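Local structure of surface protein SPB1 (Streptococcus agalactiae, 4UZG) at residues 16-21 with 126-131; 49-54 with 87-92; 186-191 with 215-220. The protein forms the backbone subunit of the group B streptococcus type 2b pilus, a fibre whose subunits are probably joined end on end by a sortase. All blocks are in the same frame, centred on the assembly; numbering follows the deposited sequence.

Contact 1. Residues 16-21 with 126-131; sequences TVKYTI and TYTGVL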
loop_
_atom_site.group_PDB
_atom_site.type_symbol
_atom_site.label_atom_id
_atom_site.label_comp_id
_atom_site.label_asym_id
_atom_site.label_seq_id
_atom_site.Cartn_x
_atom_site.Cartn_y
_atom_site.Cartn_z
ATOM N N THR A 16 0.032 -0.349 -7.604
ATOM C CA THR A 16 -0.922 0.751 -7.595
ATOM C C THR A 16 -1.889 0.558 -6.428
ATOM O O THR A 16 -2.535 -0.493 -6.303
ATOM C CB THR A 16 -1.696 0.796 -8.904
ATOM O OG1 THR A 16 -0.764 0.984 -9.966
ATOM C CG2 THR A 16 -2.719 1.934 -8.905
ATOM N N VAL A 17 -1.983 1.580 -5.588
ATOM C CA VAL A 17 -2.908 1.655 -4.478
ATOM C C VAL A 17 -4.072 2.533 -4.909
ATOM O O VAL A 17 -3.868 3.676 -5.301
ATOM C CB VAL A 17 -2.222 2.296 -3.253
ATOM C CG1 VAL A 17 -3.201 2.424 -2.098
ATOM C CG2 VAL A 17 -0.982 1.496 -2.834
ATOM N N LYS A 18 -5.297 2.001 -4.889
ATOM C CA LYS A 18 -6.470 2.835 -5.171
ATOM C C LYS A 18 -7.121 3.237 -3.875
ATOM O O LYS A 18 -7.534 2.386 -3.068
ATOM C CB LYS A 18 -7.493 2.166 -6.077
ATOM C CG LYS A 18 -8.553 3.175 -6.483
ATOM C CD LYS A 18 -9.385 2.738 -7.675
ATOM C CE LYS A 18 -10.048 3.932 -8.365
ATOM N NZ LYS A 18 -9.036 4.841 -8.984
ATOM N N TYR A 19 -7.168 4.548 -3.684
ATOM C CA TYR A 19 -7.767 5.176 -2.523
ATOM C C TYR A 19 -9.171 5.681 -2.829
ATOM O O TYR A 19 -9.440 6.155 -3.939
ATOM C CB TYR A 19 -6.952 6.400 -2.146
ATOM C CG TYR A 19 -5.563 6.156 -1.592
ATOM C CD1 TYR A 19 -5.368 6.003 -0.237
ATOM C CD2 TYR A 19 -4.447 6.139 -2.407
ATOM C CE1 TYR A 19 -4.106 5.866 0.308
ATOM C CE2 TYR A 19 -3.166 5.987 -1.876
ATOM C CZ TYR A 19 -2.994 5.854 -0.522
ATOM O OH TYR A 19 -1.710 5.755 -0.043
ATOM N N THR A 20 -10.039 5.621 -1.824
ATOM C CA THR A 20 -11.372 6.185 -1.895
ATOM C C THR A 20 -11.633 7.038 -0.658
ATOM O O THR A 20 -11.482 6.554 0.465
ATOM C CB THR A 20 -12.455 5.090 -1.995
ATOM O OG1 THR A 20 -12.184 4.272 -3.142
ATOM C CG2 THR A 20 -13.838 5.700 -2.164
ATOM N N ILE A 21 -12.010 8.294 -0.885
ATOM C CA ILE A 21 -12.440 9.195 0.180
ATOM C C ILE A 21 -13.944 9.372 0.010
ATOM O O ILE A 21 -14.403 9.731 -1.074
ATOM C CB ILE A 21 -11.771 10.571 0.058
ATOM C CG1 ILE A 21 -10.253 10.448 0.160
ATOM C CG2 ILE A 21 -12.340 11.513 1.118
ATOM C CD1 ILE A 21 -9.537 11.691 -0.367
ATOM N N THR A 126 -11.973 9.247 -5.735
ATOM C CA THR A 126 -11.059 8.136 -5.880
ATOM C C THR A 126 -9.800 8.643 -6.563
ATOM O O THR A 126 -9.840 9.559 -7.389
ATOM C CB THR A 126 -11.654 6.992 -6.684
ATOM O OG1 THR A 126 -11.901 7.404 -8.026
ATOM C CG2 THR A 126 -12.917 6.478 -6.063
ATOM N N TYR A 127 -8.656 8.054 -6.210
ATOM C CA TYR A 127 -7.392 8.415 -6.827
ATOM C C TYR A 127 -6.417 7.273 -6.566
ATOM O O TYR A 127 -6.729 6.352 -5.808
ATOM C CB TYR A 127 -6.857 9.756 -6.273
ATOM C CG TYR A 127 -6.384 9.702 -4.830
ATOM C CD1 TYR A 127 -7.254 9.867 -3.769
ATOM C CD2 TYR A 127 -5.055 9.452 -4.542
ATOM C CE1 TYR A 127 -6.808 9.790 -2.456
ATOM C CE2 TYR A 127 -4.597 9.374 -3.226
ATOM C CZ TYR A 127 -5.488 9.544 -2.203
ATOM O OH TYR A 127 -5.076 9.473 -0.875
ATOM N N THR A 128 -5.249 7.329 -7.191
ATOM C CA THR A 128 -4.268 6.286 -6.998
ATOM C C THR A 128 -2.907 6.845 -6.590
ATOM O O THR A 128 -2.599 8.032 -6.768
ATOM C CB THR A 128 -4.105 5.410 -8.256
ATOM O OG1 THR A 128 -3.640 6.248 -9.310
ATOM C CG2 THR A 128 -5.402 4.740 -8.646
ATOM N N GLY A 129 -2.102 5.947 -6.032
ATOM C CA GLY A 129 -0.698 6.188 -5.776
ATOM C C GLY A 129 0.067 4.898 -6.029
ATOM O O GLY A 129 -0.529 3.856 -6.316
ATOM N N VAL A 130 1.381 4.969 -5.920
ATOM C CA VAL A 130 2.260 3.817 -6.129
ATOM C C VAL A 130 3.108 3.596 -4.882
ATOM O O VAL A 130 3.769 4.516 -4.397
ATOM C CB VAL A 130 3.143 3.999 -7.380
ATOM C CG1 VAL A 130 4.118 2.827 -7.527
ATOM C CG2 VAL A 130 2.288 4.143 -8.636
ATOM N N LEU A 131 3.061 2.381 -4.332
ATOM C CA LEU A 131 3.840 2.051 -3.154
ATOM C C LEU A 131 5.323 2.021 -3.505
ATOM O O LEU A 131 5.699 1.417 -4.522
ATOM C CB LEU A 131 3.383 0.697 -2.594
ATOM C CG LEU A 131 3.971 0.271 -1.247
ATOM C CD1 LEU A 131 3.549 1.228 -0.147
ATOM C CD2 LEU A 131 3.554 -1.138 -0.909
HETATM O O HOH W 1 -9.679 7.382 -9.660
#
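Tyr-19 and Tyr-127 fill one another's hollows on one face of this antiparallel strand pair. Their rings are almost parallel, with planes 8° apart, but so far displaced that they barely overlap. The bump that seats the pair is the CB of Tyr-19, which rides over the face of the Tyr-127 ring, 3.6 Å from its centroid, as a CH-pi contact. In return the Tyr-127 OH lies over the rim of the Tyr-19 ring, while CG1 of Val-17 presses on the opposite face, so Tyr-19 is sandwiched. The Tyr-127 CG sits between backbone N and carbonyl carbon (chi1 70°), which starts the ring back toward its partner; its edge then meets CD1 of Ile-21 through CE1 at 3.9 Å. Gly-129 has no side chain, which leaves the edge of the Tyr-19 ring to lie close by its backbone N. Threonines and a lysine line the other face. CG2 of Thr-16 nestles against CB of Thr-128 at 3.8 Å, and CE of Lys-18, in the conformer described, lies 3.8 Å from CB of Thr-126. The Lys-18 chain bends only at its last torsion (chi4 66°), and a water accepts from NZ at 2.7 Å while also bonding Thr-126 OG1. Between the two faces, paired backbone bonds join Val-17 with Gly-129 and Tyr-19 with Tyr-127; Tyr-19 N reaches Tyr-127 O at 2.8 Å. Around the two tyrosines gather Lys-4, Asp-42 and Asn-147. A lysine, an acid and an asparagine in an aromatic-lined core are the ingredients of the internal isopeptide bond of Ig-like pilin domains, and the arrangement is consistent with such a site.

Contact 2. Residues 49-54 with 87-92; sequences VVDLNE and ENNNFT
Val-50 offers its carbonyl to the side chain of Asn-89, and this begins a grip by which one amide holds the backbone of residues 50-52. Asn-89 ND2 donates to Val-50 O at 2.9 Å in a nearly straight bond (164°), with the acceptor close to the amide plane. The next residue, Asp-51, starts out away from the turn, yet its carboxylate comes back until OD1 neighbours Asn-89 OD1, two acceptors in mere proximity, the side chains crossing at about a right angle. Leu-52 completes the grip: its N donates to Asn-89 OD1 at 2.8 Å, a more bent bond (146°). An asparagine suits this task, since its primary amide carries a donor and an acceptor side by side, one for Val-50 O and one for Leu-52 N. It also suits the backbone, for Asn-88 and Asn-89 are the central residues of a type I' turn running from Glu-87 to Asn-90, where both phi angles are positive. The Leu-52 side chain, with CG anti to the backbone N (chi1 177°), covers the turn: CD2 lies 3.6 Å from the carbonyl O of Asn-89, a buried oxygen with no polar partner in the model, and 4.0 Å from CD2 at the edge of the Phe-91 ring. Glu-54, bent at chi2, reaches the turn through water. One water donates both to its OE2 (2.8 Å) and to Asn-90 O, joining the carboxylate to the backbone of the turn. The turn links strands 81-87 and 90-96. Asn-89 ND2 has a further acceptor in Pro-45 O. Strand 50-62 is hydrogen-bonded to strand 121-131 beside it, and strand 90-96 to strand 37-43, while the Phe-91 ring meets Tyr-127 edge-to-face.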
loop_
_atom_site.group_PDB
_atom_site.type_symbol
_atom_site.label_atom_id
_atom_site.label_comp_id
_atom_site.label_asym_id
_atom_site.label_seq_id
_atom_site.Cartn_x
_atom_site.Cartn_y
_atom_site.Cartn_z
ATOM N N VAL A 49 7.412 6.709 0.073
ATOM C CA VAL A 49 6.577 5.683 0.686
ATOM C C VAL A 49 5.361 5.381 -0.188
ATOM O O VAL A 49 5.166 4.231 -0.603
ATOM C CB VAL A 49 6.151 6.082 2.111
ATOM C CG1 VAL A 49 5.153 5.076 2.683
ATOM C CG2 VAL A 49 7.368 6.240 3.024
ATOM N N VAL A 50 4.495 6.374 -0.440
ATOM C CA VAL A 50 3.462 6.229 -1.462
ATOM C C VAL A 50 3.496 7.489 -2.311
ATOM O O VAL A 50 3.310 8.602 -1.796
ATOM C CB VAL A 50 2.037 6.021 -0.931
ATOM C CG1 VAL A 50 1.086 5.785 -2.111
ATOM C CG2 VAL A 50 1.947 4.866 0.053
ATOM N N ASP A 51 3.760 7.328 -3.599
ATOM C CA ASP A 51 3.877 8.436 -4.540
ATOM C C ASP A 51 2.517 8.654 -5.196
ATOM O O ASP A 51 2.027 7.797 -5.935
ATOM C CB ASP A 51 4.959 8.065 -5.564
ATOM C CG ASP A 51 5.284 9.154 -6.541
ATOM O OD1 ASP A 51 4.449 10.046 -6.723
ATOM O OD2 ASP A 51 6.384 9.091 -7.150
ATOM N N LEU A 52 1.894 9.774 -4.870
ATOM C CA LEU A 52 0.609 10.144 -5.455
ATOM C C LEU A 52 0.680 10.129 -6.973
ATOM O O LEU A 52 1.609 10.713 -7.550
ATOM C CB LEU A 52 0.256 11.568 -5.005
ATOM C CG LEU A 52 -1.031 12.187 -5.556
ATOM C CD1 LEU A 52 -2.264 11.431 -5.102
ATOM C CD2 LEU A 52 -1.102 13.665 -5.154
ATOM N N ASN A 53 -0.311 9.538 -7.637
ATOM C CA ASN A 53 -0.470 9.729 -9.076
ATOM C C ASN A 53 -1.281 10.992 -9.333
ATOM O O ASN A 53 -2.504 10.989 -9.266
ATOM C CB ASN A 53 -1.151 8.527 -9.737
ATOM C CG ASN A 53 -0.238 7.318 -9.884
ATOM O OD1 ASN A 53 0.942 7.449 -10.204
ATOM N ND2 ASN A 53 -0.810 6.151 -9.719
ATOM N N GLU A 54 -0.588 12.079 -9.598
ATOM C CA GLU A 54 -1.278 13.311 -9.892
ATOM C C GLU A 54 -2.181 13.097 -11.092
ATOM O O GLU A 54 -1.913 12.274 -11.985
ATOM C CB GLU A 54 -0.300 14.476 -10.124
ATOM C CG GLU A 54 0.362 15.016 -8.870
ATOM C CD GLU A 54 1.471 14.166 -8.297
ATOM O OE1 GLU A 54 1.964 13.234 -8.986
ATOM O OE2 GLU A 54 1.858 14.483 -7.156
ATOM N N GLU A 87 0.496 19.784 -4.742
ATOM C CA GLU A 87 1.814 20.247 -4.346
ATOM C C GLU A 87 2.429 19.209 -3.427
ATOM O O GLU A 87 1.775 18.719 -2.517
ATOM C CB GLU A 87 1.728 21.572 -3.575
ATOM C CG GLU A 87 1.270 22.776 -4.380
ATOM C CD GLU A 87 1.213 24.062 -3.549
ATOM O OE1 GLU A 87 1.221 23.985 -2.302
ATOM O OE2 GLU A 87 1.152 25.160 -4.139
ATOM N N ASN A 88 3.703 18.918 -3.637
ATOM C CA ASN A 88 4.460 18.187 -2.625
ATOM C C ASN A 88 3.865 16.813 -2.294
ATOM O O ASN A 88 3.901 16.401 -1.133
ATOM C CB ASN A 88 4.526 19.023 -1.328
ATOM C CG ASN A 88 5.214 20.351 -1.521
ATOM O OD1 ASN A 88 6.231 20.438 -2.207
ATOM N ND2 ASN A 88 4.654 21.398 -0.929
ATOM N N ASN A 89 3.324 16.127 -3.287
ATOM C CA ASN A 89 2.736 14.790 -3.142
ATOM C C ASN A 89 1.375 14.779 -2.470
ATOM O O ASN A 89 0.840 13.709 -2.179
ATOM C CB ASN A 89 3.685 13.826 -2.409
ATOM C CG ASN A 89 3.439 12.361 -2.761
ATOM O OD1 ASN A 89 3.360 11.982 -3.932
ATOM N ND2 ASN A 89 3.350 11.521 -1.730
ATOM N N ASN A 90 0.821 15.969 -2.248
ATOM C CA ASN A 90 -0.477 16.162 -1.617
ATOM C C ASN A 90 -1.455 16.788 -2.608
ATOM O O ASN A 90 -1.054 17.261 -3.684
ATOM C CB ASN A 90 -0.331 17.064 -0.397
ATOM C CG ASN A 90 0.669 16.541 0.600
ATOM O OD1 ASN A 90 0.728 15.347 0.859
ATOM N ND2 ASN A 90 1.463 17.437 1.180
ATOM N N PHE A 91 -2.737 16.873 -2.235
ATOM C CA PHE A 91 -3.694 17.577 -3.068
ATOM C C PHE A 91 -4.806 18.194 -2.235
ATOM O O PHE A 91 -5.111 17.735 -1.131
ATOM C CB PHE A 91 -4.272 16.684 -4.169
ATOM C CG PHE A 91 -5.166 15.561 -3.685
ATOM C CD1 PHE A 91 -6.507 15.771 -3.462
ATOM C CD2 PHE A 91 -4.645 14.286 -3.462
ATOM C CE1 PHE A 91 -7.328 14.750 -3.043
ATOM C CE2 PHE A 91 -5.461 13.242 -3.044
ATOM C CZ PHE A 91 -6.811 13.467 -2.827
ATOM N N THR A 92 -5.424 19.218 -2.822
ATOM C CA THR A 92 -6.627 19.835 -2.319
ATOM C C THR A 92 -7.606 19.973 -3.469
ATOM O O THR A 92 -7.268 20.530 -4.510
ATOM C CB THR A 92 -6.332 21.244 -1.747
ATOM O OG1 THR A 92 -5.365 21.134 -0.710
ATOM C CG2 THR A 92 -7.600 21.891 -1.219
HETATM O O HOH W 2 3.934 12.977 -6.509
HETATM O O HOH W 3 1.299 16.677 -5.528
#

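Contact 3. Residues 186-191 with 215-220; sequences GAIFVL and ATEYTT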
loop_
_atom_site.group_PDB
_atom_site.type_symbol
_atom_site.label_atom_id
_atom_site.label_comp_id
_atom_site.label_asym_id
_atom_site.label_seq_id
_atom_site.Cartn_x
_atom_site.Cartn_y
_atom_site.Cartn_z
ATOM N N GLY A 186 26.298 -17.592 2.657
ATOM C CA GLY A 186 26.684 -17.942 1.308
ATOM C C GLY A 186 25.696 -18.768 0.520
ATOM O O GLY A 186 25.972 -19.062 -0.641
ATOM N N ALA A 187 24.563 -19.158 1.109
ATOM C CA ALA A 187 23.526 -19.835 0.326
ATOM C C ALA A 187 22.842 -18.807 -0.564
ATOM O O ALA A 187 22.664 -17.663 -0.155
ATOM C CB ALA A 187 22.499 -20.451 1.243
ATOM N N ILE A 188 22.459 -19.224 -1.769
ATOM C CA ILE A 188 21.775 -18.351 -2.700
ATOM C C ILE A 188 20.351 -18.857 -2.888
ATOM O O ILE A 188 20.147 -20.040 -3.196
ATOM C CB ILE A 188 22.481 -18.251 -4.072
ATOM C CG1 ILE A 188 23.940 -17.816 -3.870
ATOM C CG2 ILE A 188 21.725 -17.299 -5.008
ATOM C CD1 ILE A 188 24.751 -17.802 -5.140
ATOM N N PHE A 189 19.380 -17.958 -2.727
ATOM C CA PHE A 189 17.963 -18.246 -2.943
ATOM C C PHE A 189 17.368 -17.296 -3.952
ATOM O O PHE A 189 17.791 -16.137 -4.087
ATOM C CB PHE A 189 17.181 -18.074 -1.635
ATOM C CG PHE A 189 17.384 -19.185 -0.639
ATOM C CD1 PHE A 189 18.487 -19.186 0.209
ATOM C CD2 PHE A 189 16.514 -20.254 -0.570
ATOM C CE1 PHE A 189 18.676 -20.197 1.110
ATOM C CE2 PHE A 189 16.719 -21.274 0.328
ATOM C CZ PHE A 189 17.808 -21.262 1.159
ATOM N N VAL A 190 16.328 -17.783 -4.615
ATOM C CA VAL A 190 15.359 -16.953 -5.304
ATOM C C VAL A 190 13.988 -17.210 -4.674
ATOM O O VAL A 190 13.775 -18.238 -4.023
ATOM C CB VAL A 190 15.354 -17.201 -6.832
ATOM C CG1 VAL A 190 16.696 -16.822 -7.428
ATOM C CG2 VAL A 190 14.978 -18.630 -7.196
ATOM N N LEU A 191 13.082 -16.259 -4.861
ATOM C CA LEU A 191 11.729 -16.350 -4.310
ATOM C C LEU A 191 10.737 -16.581 -5.438
ATOM O O LEU A 191 10.702 -15.828 -6.409
ATOM C CB LEU A 191 11.360 -15.081 -3.550
ATOM C CG LEU A 191 10.063 -15.180 -2.731
ATOM C CD1 LEU A 191 10.238 -16.105 -1.560
ATOM C CD2 LEU A 191 9.619 -13.793 -2.256
ATOM N N ALA A 215 15.379 -13.543 -12.211
ATOM C CA ALA A 215 15.159 -13.400 -10.786
ATOM C C ALA A 215 16.340 -12.746 -10.071
ATOM O O ALA A 215 17.498 -12.924 -10.435
ATOM C CB ALA A 215 14.894 -14.736 -10.160
ATOM N N THR A 216 16.025 -12.043 -8.996
ATOM C CA THR A 216 17.030 -11.531 -8.089
ATOM C C THR A 216 17.553 -12.644 -7.199
ATOM O O THR A 216 16.799 -13.339 -6.537
ATOM C CB THR A 216 16.422 -10.430 -7.199
ATOM O OG1 THR A 216 15.927 -9.375 -8.029
ATOM C CG2 THR A 216 17.433 -9.908 -6.197
ATOM N N GLU A 217 18.866 -12.829 -7.193
ATOM C CA GLU A 217 19.517 -13.791 -6.314
ATOM C C GLU A 217 19.887 -13.135 -4.991
ATOM O O GLU A 217 20.565 -12.111 -4.962
ATOM C CB GLU A 217 20.782 -14.352 -6.965
ATOM C CG GLU A 217 20.465 -15.277 -8.114
ATOM C CD GLU A 217 21.661 -16.063 -8.649
ATOM O OE1 GLU A 217 22.802 -15.785 -8.242
ATOM O OE2 GLU A 217 21.463 -16.982 -9.474
ATOM N N TYR A 218 19.457 -13.756 -3.893
ATOM C CA TYR A 218 19.744 -13.307 -2.541
ATOM C C TYR A 218 20.731 -14.272 -1.906
ATOM O O TYR A 218 20.509 -15.484 -1.934
ATOM C CB TYR A 218 18.449 -13.271 -1.713
ATOM C CG TYR A 218 17.477 -12.214 -2.153
ATOM C CD1 TYR A 218 17.557 -10.927 -1.635
ATOM C CD2 TYR A 218 16.481 -12.475 -3.095
ATOM C CE1 TYR A 218 16.655 -9.940 -2.037
ATOM C CE2 TYR A 218 15.601 -11.492 -3.512
ATOM C CZ TYR A 218 15.676 -10.229 -2.950
ATOM O OH TYR A 218 14.796 -9.239 -3.371
ATOM N N THR A 219 21.781 -13.738 -1.288
ATOM C CA THR A 219 22.771 -14.542 -0.591
ATOM C C THR A 219 22.626 -14.375 0.913
ATOM O O THR A 219 22.537 -13.242 1.409
ATOM C CB THR A 219 24.200 -14.119 -1.037
ATOM O OG1 THR A 219 24.349 -14.335 -2.433
ATOM C CG2 THR A 219 25.238 -14.941 -0.351
ATOM N N THR A 220 22.646 -15.481 1.653
ATOM C CA THR A 220 22.577 -15.393 3.108
ATOM C C THR A 220 23.863 -14.741 3.648
ATOM O O THR A 220 24.980 -15.043 3.206
ATOM C CB THR A 220 22.309 -16.741 3.776
ATOM O OG1 THR A 220 23.368 -17.646 3.456
ATOM C CG2 THR A 220 20.973 -17.320 3.332
HETATM O O HOH W 4 14.104 -13.962 -6.368
#
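An antiparallel pairing at the margin of a four-stranded sheet joins Ile-188 and Phe-189 to Thr-219 and Tyr-218, with the short strand 218-219 outermost within the chain and 188-192 just inside it. Phe-189 and Tyr-218 exchange backbone bonds, Tyr-218 N reaching Phe-189 O at 2.9 Å and 176°. Their aromatic side chains share one face, where both touch Ile-226, and the Phe-189 carbonyl lies at the edge of the Tyr-218 ring. On the other face, CG2 of Ile-188 packs on CB of Glu-217 at 3.7 Å; the glutamate suits this exposed place, its CG and OE1 also bordering the methyl while the charge can meet solvent. The sheet belongs to a prealbumin-like domain, consistent with the CnaB-type (inverse Ig-like) beta-sandwich of Gram-positive pilins. At one end the strands are tied off by Gly-186 and Thr-220: Gly-186 N donates to Thr-220 O at 2.9 Å, from a positive phi of 87° at which a CB would strike the preceding carbonyl. Thr-220 N bonds to Ala-187 O at 2.8 Å. Thr-220 OG1, placed between backbone N and carbonyl carbon (chi1 61°), accepts from Ala-187 N at 3.0 Å and donates to Leu-184 O. At the other end the strands part, and a water accepts from Leu-191 N and donates to Thr-216 O at 2.8 Å, beside Val-190 CG1, which rests on Ala-215 CB at 3.9 Å.

Contacts 1 and 2 belong to one sheet and touch, their centres about 10 Å apart; along the chain, contact 2 is nested within the loop that contact 1 closes. Strands 121-131 and 50-62 are neighbours, and Val-130 N lies 2.9 Å from Asp-51 O, a probable hydrogen bond. Tyr-127 CD2 packs on Leu-52 CD1 at 3.5 Å, joining the side chains of the two contacts. Contact 3 follows later in the chain, in a separate sheet, its centre about 32 Å from that of contact 1 and about 35 Å from that of contact 2. Bound calcium lies about 8 Å from the Thr-16 side chain of contact 1 and about 12 Å from that of Thr-216 in contact 3.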